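Local coordinates for protein putative citrate lyase, alfa subunit (Streptococcus mutans, PDB 2HJ0) that is of uncharacterised function but is a putative alpha subunit of the citrate lyase family, an alpha/beta protein built on two large mixed sheets, at residues N16-F21 and G502-V507; I145-G150 and H400-F405; I256-A261 and T288-E293. All coordinates share one frame; numbering follows the deposited sequence.

Interaction 1: N16-F21 and G502-V507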
loop_
_atom_site.group_PDB
_atom_site.type_symbol
_atom_site.label_atom_id
_atom_site.label_comp_id
_atom_site.label_asym_id
_atom_site.label_seq_id
_atom_site.Cartn_x
_atom_site.Cartn_y
_atom_site.Cartn_z
ATOM N N ASN A 16 -8.964 -32.903 -12.917
ATOM C CA ASN A 16 -9.913 -32.228 -13.789
ATOM C C ASN A 16 -10.436 -30.965 -13.102
ATOM O O ASN A 16 -10.640 -29.942 -13.748
ATOM C CB ASN A 16 -11.063 -33.186 -14.125
ATOM C CG ASN A 16 -11.990 -32.640 -15.194
ATOM O OD1 ASN A 16 -13.003 -32.005 -14.893
ATOM N ND2 ASN A 16 -11.638 -32.879 -16.453
ATOM N N GLN A 17 -10.638 -31.049 -11.789
ATOM C CA GLN A 17 -11.125 -29.926 -10.989
ATOM C C GLN A 17 -10.123 -28.780 -11.114
ATOM O O GLN A 17 -10.483 -27.655 -11.449
ATOM C CB GLN A 17 -11.254 -30.363 -9.524
ATOM C CG GLN A 17 -12.617 -30.131 -8.882
ATOM C CD GLN A 17 -12.685 -28.845 -8.066
ATOM O OE1 GLN A 17 -12.564 -27.740 -8.607
ATOM N NE2 GLN A 17 -12.874 -28.986 -6.754
ATOM N N TYR A 18 -8.859 -29.093 -10.848
ATOM C CA TYR A 18 -7.762 -28.132 -10.931
ATOM C C TYR A 18 -6.982 -28.411 -12.215
ATOM O O TYR A 18 -7.226 -29.413 -12.890
ATOM C CB TYR A 18 -6.821 -28.303 -9.734
ATOM C CG TYR A 18 -7.395 -27.882 -8.399
ATOM C CD1 TYR A 18 -6.985 -26.697 -7.790
ATOM C CD2 TYR A 18 -8.346 -28.663 -7.745
ATOM C CE1 TYR A 18 -7.509 -26.300 -6.565
ATOM C CE2 TYR A 18 -8.879 -28.274 -6.518
ATOM C CZ TYR A 18 -8.456 -27.092 -5.936
ATOM O OH TYR A 18 -8.982 -26.682 -4.734
ATOM N N GLY A 19 -6.044 -27.532 -12.551
ATOM C CA GLY A 19 -5.244 -27.745 -13.743
ATOM C C GLY A 19 -4.362 -28.949 -13.483
ATOM O O GLY A 19 -3.696 -29.021 -12.457
ATOM N N VAL A 20 -4.347 -29.905 -14.398
ATOM C CA VAL A 20 -3.534 -31.094 -14.194
ATOM C C VAL A 20 -2.163 -31.011 -14.867
ATOM O O VAL A 20 -1.985 -31.444 -16.009
ATOM C CB VAL A 20 -4.293 -32.376 -14.680
ATOM C CG1 VAL A 20 -4.771 -32.201 -16.133
ATOM C CG2 VAL A 20 -3.391 -33.610 -14.551
ATOM N N PHE A 21 -1.199 -30.438 -14.155
ATOM C CA PHE A 21 0.166 -30.325 -14.660
ATOM C C PHE A 21 0.990 -29.516 -13.682
ATOM O O PHE A 21 0.502 -29.155 -12.613
ATOM C CB PHE A 21 0.202 -29.665 -16.053
ATOM C CG PHE A 21 0.097 -28.165 -16.025
ATOM C CD1 PHE A 21 -1.091 -27.545 -15.638
ATOM C CD2 PHE A 21 1.192 -27.369 -16.362
ATOM C CE1 PHE A 21 -1.190 -26.154 -15.578
ATOM C CE2 PHE A 21 1.106 -25.979 -16.305
ATOM C CZ PHE A 21 -0.091 -25.368 -15.911
ATOM N N GLY A 502 -1.262 -22.309 -9.609
ATOM C CA GLY A 502 -2.670 -22.628 -9.424
ATOM C C GLY A 502 -3.150 -24.012 -9.824
ATOM O O GLY A 502 -4.301 -24.369 -9.575
ATOM N N SER A 503 -2.278 -24.785 -10.454
ATOM C CA SER A 503 -2.614 -26.128 -10.875
ATOM C C SER A 503 -2.146 -27.123 -9.816
ATOM O O SER A 503 -1.429 -26.741 -8.893
ATOM C CB SER A 503 -1.931 -26.436 -12.203
ATOM O OG SER A 503 -0.523 -26.370 -12.072
ATOM N N LEU A 504 -2.549 -28.390 -9.942
ATOM C CA LEU A 504 -2.143 -29.433 -8.990
ATOM C C LEU A 504 -0.883 -30.126 -9.449
ATOM O O LEU A 504 -0.792 -30.564 -10.594
ATOM C CB LEU A 504 -3.225 -30.496 -8.829
ATOM C CG LEU A 504 -4.326 -30.161 -7.841
ATOM C CD1 LEU A 504 -5.310 -31.304 -7.755
ATOM C CD2 LEU A 504 -3.700 -29.901 -6.495
ATOM N N ILE A 505 0.078 -30.234 -8.541
ATOM C CA ILE A 505 1.344 -30.879 -8.833
ATOM C C ILE A 505 1.360 -32.260 -8.188
ATOM O O ILE A 505 2.018 -33.161 -8.683
ATOM C CB ILE A 505 2.547 -30.001 -8.325
ATOM C CG1 ILE A 505 3.861 -30.773 -8.375
ATOM C CG2 ILE A 505 2.315 -29.582 -6.886
ATOM C CD1 ILE A 505 4.147 -31.466 -9.690
ATOM N N ASP A 506 0.615 -32.443 -7.106
ATOM C CA ASP A 506 0.591 -33.741 -6.436
ATOM C C ASP A 506 -0.546 -33.775 -5.409
ATOM O O ASP A 506 -1.345 -32.842 -5.334
ATOM C CB ASP A 506 1.948 -33.973 -5.754
ATOM C CG ASP A 506 2.141 -35.400 -5.267
ATOM O OD1 ASP A 506 1.359 -36.297 -5.654
ATOM O OD2 ASP A 506 3.103 -35.626 -4.498
ATOM N N VAL A 507 -0.631 -34.853 -4.638
ATOM C CA VAL A 507 -1.652 -34.970 -3.603
ATOM C C VAL A 507 -1.074 -35.743 -2.449
ATOM O O VAL A 507 -0.001 -36.328 -2.564
ATOM C CB VAL A 507 -2.927 -35.714 -4.076
ATOM C CG1 VAL A 507 -3.737 -34.843 -5.026
ATOM C CG2 VAL A 507 -2.541 -37.017 -4.725
#
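Gly-19 and Ser-503 bring the two backbones together, their CA atoms 4.2 Å apart, while residues 18-21 and 502-505 run at 55° to each other. The firm polar link is backbone to backbone: Leu-504 N donates to Gly-19 O over 2.8 Å, at an N-H...O angle of 160°. Ser-503 OG also lies 3.0 Å from Phe-21 O, but Asp-501 OD1 competes for its one proton, so this bond is not settled.

The apolar part falls to Tyr-18 and Leu-504. Tyr-18 CB approaches Leu-504 CG to 3.6 Å, and Leu-504 CD1 reaches on toward CD2 of the ring, the two side chains crossing obliquely. Gly-502 O sits at the ring edge, in its plane, 4.0 Å from Tyr-18 CD1. Phe-21 starts out pointing away from 502-507, and its CG lies between the backbone N and the carbonyl carbon (chi1 80°). The ring ends beside Ser-503: Phe-21 CE1 is 3.5 Å from Ser-503 CB, and Ser-503 OG stands above one face, displaced toward the rim. Phe-21 is poorly ordered, which limits the weight of these contacts.

The contact lays the loop following helix 12-17 against the start of strand 504-511, an outermost strand of the ten-stranded sheet within this chain. Tyr-14 of that helix also touches Leu-504, and Leu-496 of the antiparallel neighbour 493-498 packs on both Tyr-18 and Leu-504.

Interaction 2: I145-G150 and H400-F405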
loop_
_atom_site.group_PDB
_atom_site.type_symbol
_atom_site.label_atom_id
_atom_site.label_comp_id
_atom_site.label_asym_id
_atom_site.label_seq_id
_atom_site.Cartn_x
_atom_site.Cartn_y
_atom_site.Cartn_z
ATOM N N ILE A 145 -3.049 -26.940 0.076
ATOM C CA ILE A 145 -1.789 -26.309 0.404
ATOM C C ILE A 145 -1.303 -25.466 -0.749
ATOM O O ILE A 145 -1.301 -25.905 -1.897
ATOM C CB ILE A 145 -0.729 -27.341 0.764
ATOM C CG1 ILE A 145 -0.981 -27.832 2.185
ATOM C CG2 ILE A 145 0.654 -26.734 0.657
ATOM C CD1 ILE A 145 -0.254 -29.058 2.490
ATOM N N ARG A 146 -0.908 -24.242 -0.432
ATOM C CA ARG A 146 -0.401 -23.316 -1.431
ATOM C C ARG A 146 0.905 -22.704 -0.918
ATOM O O ARG A 146 1.091 -22.575 0.286
ATOM C CB ARG A 146 -1.405 -22.190 -1.658
ATOM C CG ARG A 146 -2.798 -22.606 -2.071
ATOM C CD ARG A 146 -3.557 -21.362 -2.545
ATOM N NE ARG A 146 -4.706 -21.692 -3.368
ATOM C CZ ARG A 146 -5.909 -21.987 -2.890
ATOM N NH1 ARG A 146 -6.882 -22.294 -3.726
ATOM N NH2 ARG A 146 -6.151 -21.951 -1.588
ATOM N N SER A 147 1.797 -22.321 -1.829
ATOM C CA SER A 147 3.055 -21.686 -1.463
ATOM C C SER A 147 2.717 -20.255 -1.038
ATOM O O SER A 147 1.594 -19.789 -1.270
ATOM C CB SER A 147 4.009 -21.657 -2.663
ATOM O OG SER A 147 3.531 -20.802 -3.696
ATOM N N HIS A 148 3.660 -19.549 -0.413
ATOM C CA HIS A 148 3.367 -18.165 -0.019
ATOM C C HIS A 148 2.921 -17.369 -1.251
ATOM O O HIS A 148 1.997 -16.563 -1.165
ATOM C CB HIS A 148 4.581 -17.491 0.633
ATOM C CG HIS A 148 4.964 -18.092 1.946
ATOM N ND1 HIS A 148 4.029 -18.520 2.865
ATOM C CD2 HIS A 148 6.176 -18.331 2.500
ATOM C CE1 HIS A 148 4.652 -19.000 3.928
ATOM N NE2 HIS A 148 5.955 -18.897 3.732
ATOM N N GLY A 149 3.575 -17.605 -2.386
ATOM C CA GLY A 149 3.191 -16.920 -3.602
ATOM C C GLY A 149 1.827 -17.398 -4.092
ATOM O O GLY A 149 0.992 -16.603 -4.532
ATOM N N GLY A 150 1.593 -18.710 -4.015
ATOM C CA GLY A 150 0.317 -19.257 -4.448
ATOM C C GLY A 150 -0.864 -18.658 -3.704
ATOM O O GLY A 150 -1.917 -18.384 -4.286
ATOM N N HIS A 400 9.432 -22.214 -0.909
ATOM C CA HIS A 400 10.328 -23.158 -1.550
ATOM C C HIS A 400 10.168 -23.237 -3.077
ATOM O O HIS A 400 11.057 -22.816 -3.817
ATOM C CB HIS A 400 10.137 -24.529 -0.919
ATOM C CG HIS A 400 11.313 -25.433 -1.077
ATOM N ND1 HIS A 400 11.638 -26.034 -2.274
ATOM C CD2 HIS A 400 12.220 -25.874 -0.174
ATOM C CE1 HIS A 400 12.690 -26.817 -2.098
ATOM N NE2 HIS A 400 13.062 -26.739 -0.833
ATOM N N CYS A 401 9.052 -23.763 -3.566
ATOM C CA CYS A 401 8.885 -23.844 -5.009
ATOM C C CYS A 401 8.851 -22.445 -5.633
ATOM O O CYS A 401 9.096 -22.300 -6.825
ATOM C CB CYS A 401 7.610 -24.611 -5.379
ATOM S SG CYS A 401 6.062 -23.696 -5.211
ATOM N N ASP A 402 8.553 -21.425 -4.829
ATOM C CA ASP A 402 8.496 -20.045 -5.314
ATOM C C ASP A 402 9.852 -19.509 -5.733
ATOM O O ASP A 402 10.075 -19.177 -6.889
ATOM C CB ASP A 402 7.964 -19.094 -4.240
ATOM C CG ASP A 402 6.475 -19.179 -4.059
ATOM O OD1 ASP A 402 5.743 -19.272 -5.080
ATOM O OD2 ASP A 402 6.031 -19.123 -2.888
ATOM N N THR A 403 10.757 -19.394 -4.772
ATOM C CA THR A 403 12.065 -18.855 -5.081
ATOM C C THR A 403 12.849 -19.842 -5.939
ATOM O O THR A 403 13.588 -19.452 -6.843
ATOM C CB THR A 403 12.848 -18.551 -3.808
ATOM O OG1 THR A 403 13.341 -19.775 -3.265
ATOM C CG2 THR A 403 11.953 -17.901 -2.800
ATOM N N ALA A 404 12.686 -21.127 -5.661
ATOM C CA ALA A 404 13.407 -22.124 -6.437
ATOM C C ALA A 404 13.212 -21.840 -7.912
ATOM O O ALA A 404 14.107 -22.055 -8.724
ATOM C CB ALA A 404 12.911 -23.519 -6.117
ATOM N N PHE A 405 12.036 -21.356 -8.276
ATOM C CA PHE A 405 11.808 -21.075 -9.673
ATOM C C PHE A 405 12.369 -19.720 -10.109
ATOM O O PHE A 405 13.059 -19.637 -11.119
ATOM C CB PHE A 405 10.314 -21.161 -9.986
ATOM C CG PHE A 405 9.953 -20.679 -11.368
ATOM C CD1 PHE A 405 9.666 -19.341 -11.599
ATOM C CD2 PHE A 405 9.922 -21.562 -12.440
ATOM C CE1 PHE A 405 9.358 -18.894 -12.868
ATOM C CE2 PHE A 405 9.614 -21.119 -13.714
ATOM C CZ PHE A 405 9.332 -19.783 -13.928
#
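Two hydrogen bonds tie the carboxylate of Asp-402 to the N-terminal end of helix 148-157, cap residue included. Gly-149 N donates to Asp-402 OD2 over 2.9 Å, with an N-H...O angle of 161°, and Ser-147 OG donates to Asp-402 OD1 over 3.0 Å. Each oxygen is met on its syn side, by a donor about 30° out of the carboxylate plane. Asp-402 sets out from its backbone toward 145-150, and its two carboxylate oxygens reach Ser-147 OG and Gly-149 N; Gly-149 places no side chain between the two segments. A third bond lies within 145-150: Gly-150 N donates to Ser-147 OG over 2.9 Å. Through this bond Ser-147 is the N-cap of helix 148-157; the same hydroxyl donates to Asp-402.

Residues 145-150 carry the chain from strand 143-145, in the parallel part of the ten-stranded sheet, into helix 148-157, as in the strand-to-helix turns of Rossmann-like folds. Helix 400-406 belongs with the nine-stranded sheet and leads into its strand 409-413. The contact thus joins the two sheet systems near the centre of the chain.

A further partner of the carboxylate is Arg-500, whose NE forms a salt bridge to OD1. His-148 N is 3.5 Å from Asp-402 OD2 at a poor angle and does not bond.

Van der Waals contact is slight. Cys-401 SG touches Ser-147 CB at 3.9 Å, and His-148 CB borders Asp-402 OD2 at 4.1 Å. The His-148 ring meets that of Tyr-192, and the His-148 side chain is about 3 Å, nearest atoms, from a bound citric acid, probably acquired from the crystallisation liquor.

Interaction 3: I256-A261 and T288-E293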
loop_
_atom_site.group_PDB
_atom_site.type_symbol
_atom_site.label_atom_id
_atom_site.label_comp_id
_atom_site.label_asym_id
_atom_site.label_seq_id
_atom_site.Cartn_x
_atom_site.Cartn_y
_atom_site.Cartn_z
ATOM N N ILE A 256 28.559 -29.113 4.558
ATOM C CA ILE A 256 27.541 -28.918 3.541
ATOM C C ILE A 256 27.416 -27.426 3.276
ATOM O O ILE A 256 27.381 -26.995 2.121
ATOM C CB ILE A 256 26.170 -29.517 3.981
ATOM C CG1 ILE A 256 26.304 -31.037 4.134
ATOM C CG2 ILE A 256 25.099 -29.208 2.943
ATOM C CD1 ILE A 256 25.081 -31.729 4.638
ATOM N N ALA A 257 27.370 -26.634 4.339
ATOM C CA ALA A 257 27.274 -25.188 4.191
ATOM C C ALA A 257 28.443 -24.677 3.374
ATOM O O ALA A 257 28.252 -23.923 2.424
ATOM C CB ALA A 257 27.273 -24.519 5.555
ATOM N N GLU A 258 29.653 -25.096 3.743
ATOM C CA GLU A 258 30.845 -24.644 3.036
ATOM C C GLU A 258 30.834 -25.011 1.561
ATOM O O GLU A 258 31.190 -24.185 0.720
ATOM C CB GLU A 258 32.118 -25.173 3.702
ATOM C CG GLU A 258 33.377 -24.767 2.953
ATOM C CD GLU A 258 34.625 -24.680 3.826
ATOM O OE1 GLU A 258 34.896 -25.646 4.589
ATOM O OE2 GLU A 258 35.344 -23.643 3.730
ATOM N N TYR A 259 30.432 -26.240 1.244
ATOM C CA TYR A 259 30.366 -26.653 -0.152
ATOM C C TYR A 259 29.350 -25.754 -0.865
ATOM O O TYR A 259 29.580 -25.315 -1.995
ATOM C CB TYR A 259 29.942 -28.125 -0.284
ATOM C CG TYR A 259 31.052 -29.158 -0.115
ATOM C CD1 TYR A 259 32.377 -28.868 -0.458
ATOM C CD2 TYR A 259 30.764 -30.454 0.331
ATOM C CE1 TYR A 259 33.379 -29.841 -0.359
ATOM C CE2 TYR A 259 31.754 -31.429 0.431
ATOM C CZ TYR A 259 33.053 -31.121 0.088
ATOM O OH TYR A 259 34.026 -32.097 0.212
ATOM N N ALA A 260 28.236 -25.468 -0.194
ATOM C CA ALA A 260 27.205 -24.614 -0.769
ATOM C C ALA A 260 27.753 -23.227 -1.111
ATOM O O ALA A 260 27.511 -22.703 -2.201
ATOM C CB ALA A 260 26.034 -24.493 0.195
ATOM N N ALA A 261 28.491 -22.634 -0.179
ATOM C CA ALA A 261 29.067 -21.313 -0.411
ATOM C C ALA A 261 30.055 -21.310 -1.578
ATOM O O ALA A 261 30.116 -20.337 -2.335
ATOM C CB ALA A 261 29.745 -20.810 0.847
ATOM N N THR A 288 25.919 -18.645 5.048
ATOM C CA THR A 288 26.247 -17.218 5.053
ATOM C C THR A 288 27.603 -16.914 5.706
ATOM O O THR A 288 28.264 -15.942 5.345
ATOM C CB THR A 288 25.168 -16.356 5.768
ATOM O OG1 THR A 288 25.192 -16.620 7.170
ATOM C CG2 THR A 288 23.806 -16.653 5.239
ATOM N N ARG A 289 28.013 -17.734 6.668
ATOM C CA ARG A 289 29.294 -17.529 7.337
ATOM C C ARG A 289 30.433 -17.633 6.339
ATOM O O ARG A 289 31.253 -16.718 6.225
ATOM C CB ARG A 289 29.513 -18.568 8.445
ATOM C CG ARG A 289 30.941 -18.617 8.961
ATOM C CD ARG A 289 31.220 -19.859 9.791
ATOM N NE ARG A 289 30.587 -19.820 11.106
ATOM C CZ ARG A 289 30.537 -20.862 11.930
ATOM N NH1 ARG A 289 31.080 -22.014 11.560
ATOM N NH2 ARG A 289 29.949 -20.756 13.118
ATOM N N PHE A 290 30.481 -18.745 5.613
ATOM C CA PHE A 290 31.537 -18.964 4.627
ATOM C C PHE A 290 31.425 -17.975 3.486
ATOM O O PHE A 290 32.429 -17.519 2.942
ATOM C CB PHE A 290 31.477 -20.399 4.088
ATOM C CG PHE A 290 31.561 -21.437 5.161
ATOM C CD1 PHE A 290 30.437 -21.774 5.903
ATOM C CD2 PHE A 290 32.779 -22.025 5.483
ATOM C CE1 PHE A 290 30.525 -22.678 6.954
ATOM C CE2 PHE A 290 32.882 -22.929 6.533
ATOM C CZ PHE A 290 31.754 -23.256 7.271
HETATM N N MSE A 291 30.193 -17.637 3.139
HETATM C CA MSE A 291 29.941 -16.700 2.062
HETATM C C MSE A 291 30.546 -15.334 2.409
HETATM O O MSE A 291 31.260 -14.737 1.595
HETATM C CB MSE A 291 28.435 -16.575 1.840
HETATM C CG MSE A 291 28.019 -16.513 0.385
HETATM SE SE MSE A 291 26.141 -16.131 0.228
HETATM C CE MSE A 291 25.447 -17.755 1.027
ATOM N N ARG A 292 30.253 -14.858 3.622
ATOM C CA ARG A 292 30.760 -13.578 4.121
ATOM C C ARG A 292 32.287 -13.524 3.986
ATOM O O ARG A 292 32.839 -12.570 3.436
ATOM C CB ARG A 292 30.363 -13.377 5.598
ATOM C CG ARG A 292 30.712 -11.996 6.162
ATOM C CD ARG A 292 30.261 -11.818 7.606
ATOM N NE ARG A 292 31.253 -12.320 8.548
ATOM C CZ ARG A 292 32.235 -11.592 9.072
ATOM N NH1 ARG A 292 32.358 -10.308 8.759
ATOM N NH2 ARG A 292 33.117 -12.158 9.890
ATOM N N GLU A 293 32.954 -14.557 4.494
ATOM C CA GLU A 293 34.400 -14.669 4.440
ATOM C C GLU A 293 34.896 -14.453 3.012
ATOM O O GLU A 293 35.804 -13.665 2.775
ATOM C CB GLU A 293 34.822 -16.053 4.936
ATOM C CG GLU A 293 36.312 -16.214 5.208
ATOM C CD GLU A 293 36.712 -17.669 5.440
ATOM O OE1 GLU A 293 36.118 -18.317 6.334
ATOM O OE2 GLU A 293 37.624 -18.162 4.729
#
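Phe-290 has its CG anti to the carbonyl carbon, beside the backbone N (chi1 -56°), and Glu-258, which it meets across the contact, has its CG anti to the backbone N, beside the carbonyl carbon (chi1 178°). The setting is helix-on-helix packing in an alpha/beta fold: helix 251-265 comes before strand 275-277, and helix 282-297 forms the crossover from that strand to its parallel neighbour 302-305. The short segments cross at -42°, their axes approaching to 8.2 Å.

Phe-290 enters the other helix as a knob into a hole. The residues it touches are Leu-254, Ala-257, Glu-258 and Ala-261, the spacing i, i+3, i+4, i+7 that defines such a hole. Two alanines take part: Ala-257 CB is 4.0 Å from Phe-290 CE1, placed obliquely to the ring, and Ala-261 CB is 3.7 Å from Phe-290 CB.

Glu-258 supplies the CH-pi contact. Its CB stands 3.8 Å from the centroid of the Phe-290 ring and close to the ring normal, hence over the face. Arg-289 CD lies over the opposite face, offset toward the rim. Beyond CG the Glu-258 chain is extended and crosses Phe-290 at about a right angle. Its carboxylate lies obliquely beyond the CD2-CE2 rim, on the same side of the ring plane as CB, with Glu-258 OE2 3.5 Å from Phe-290 CD2 and nearer that plane than OE1.

On the other flank Met-291, modelled as selenomethionine, packs on Ile-264, and the methyl CB of Ala-261 rests 3.9 Å from Met-291 N.

In the fold
Interactions 1 and 2 both border the ten-stranded sheet, where strand 493-498 lies between 143-145 and 504-511, and their centres are 15 Å apart. Interaction 3 belongs to the helices of the nine-stranded sheet, with its centre 24 Å from that of interaction 2. Helix 400-406 ties interaction 2 to the same sheet. Interaction 2 is the buried, central one and is mainly polar, a carboxylate meeting a helix N-terminus. Interaction 3 is also largely buried but peripheral, and it relies on apolar and CH-pi packing. Interaction 1 is only partly buried, mixing one firm backbone bond with side-chain contacts at a sheet edge.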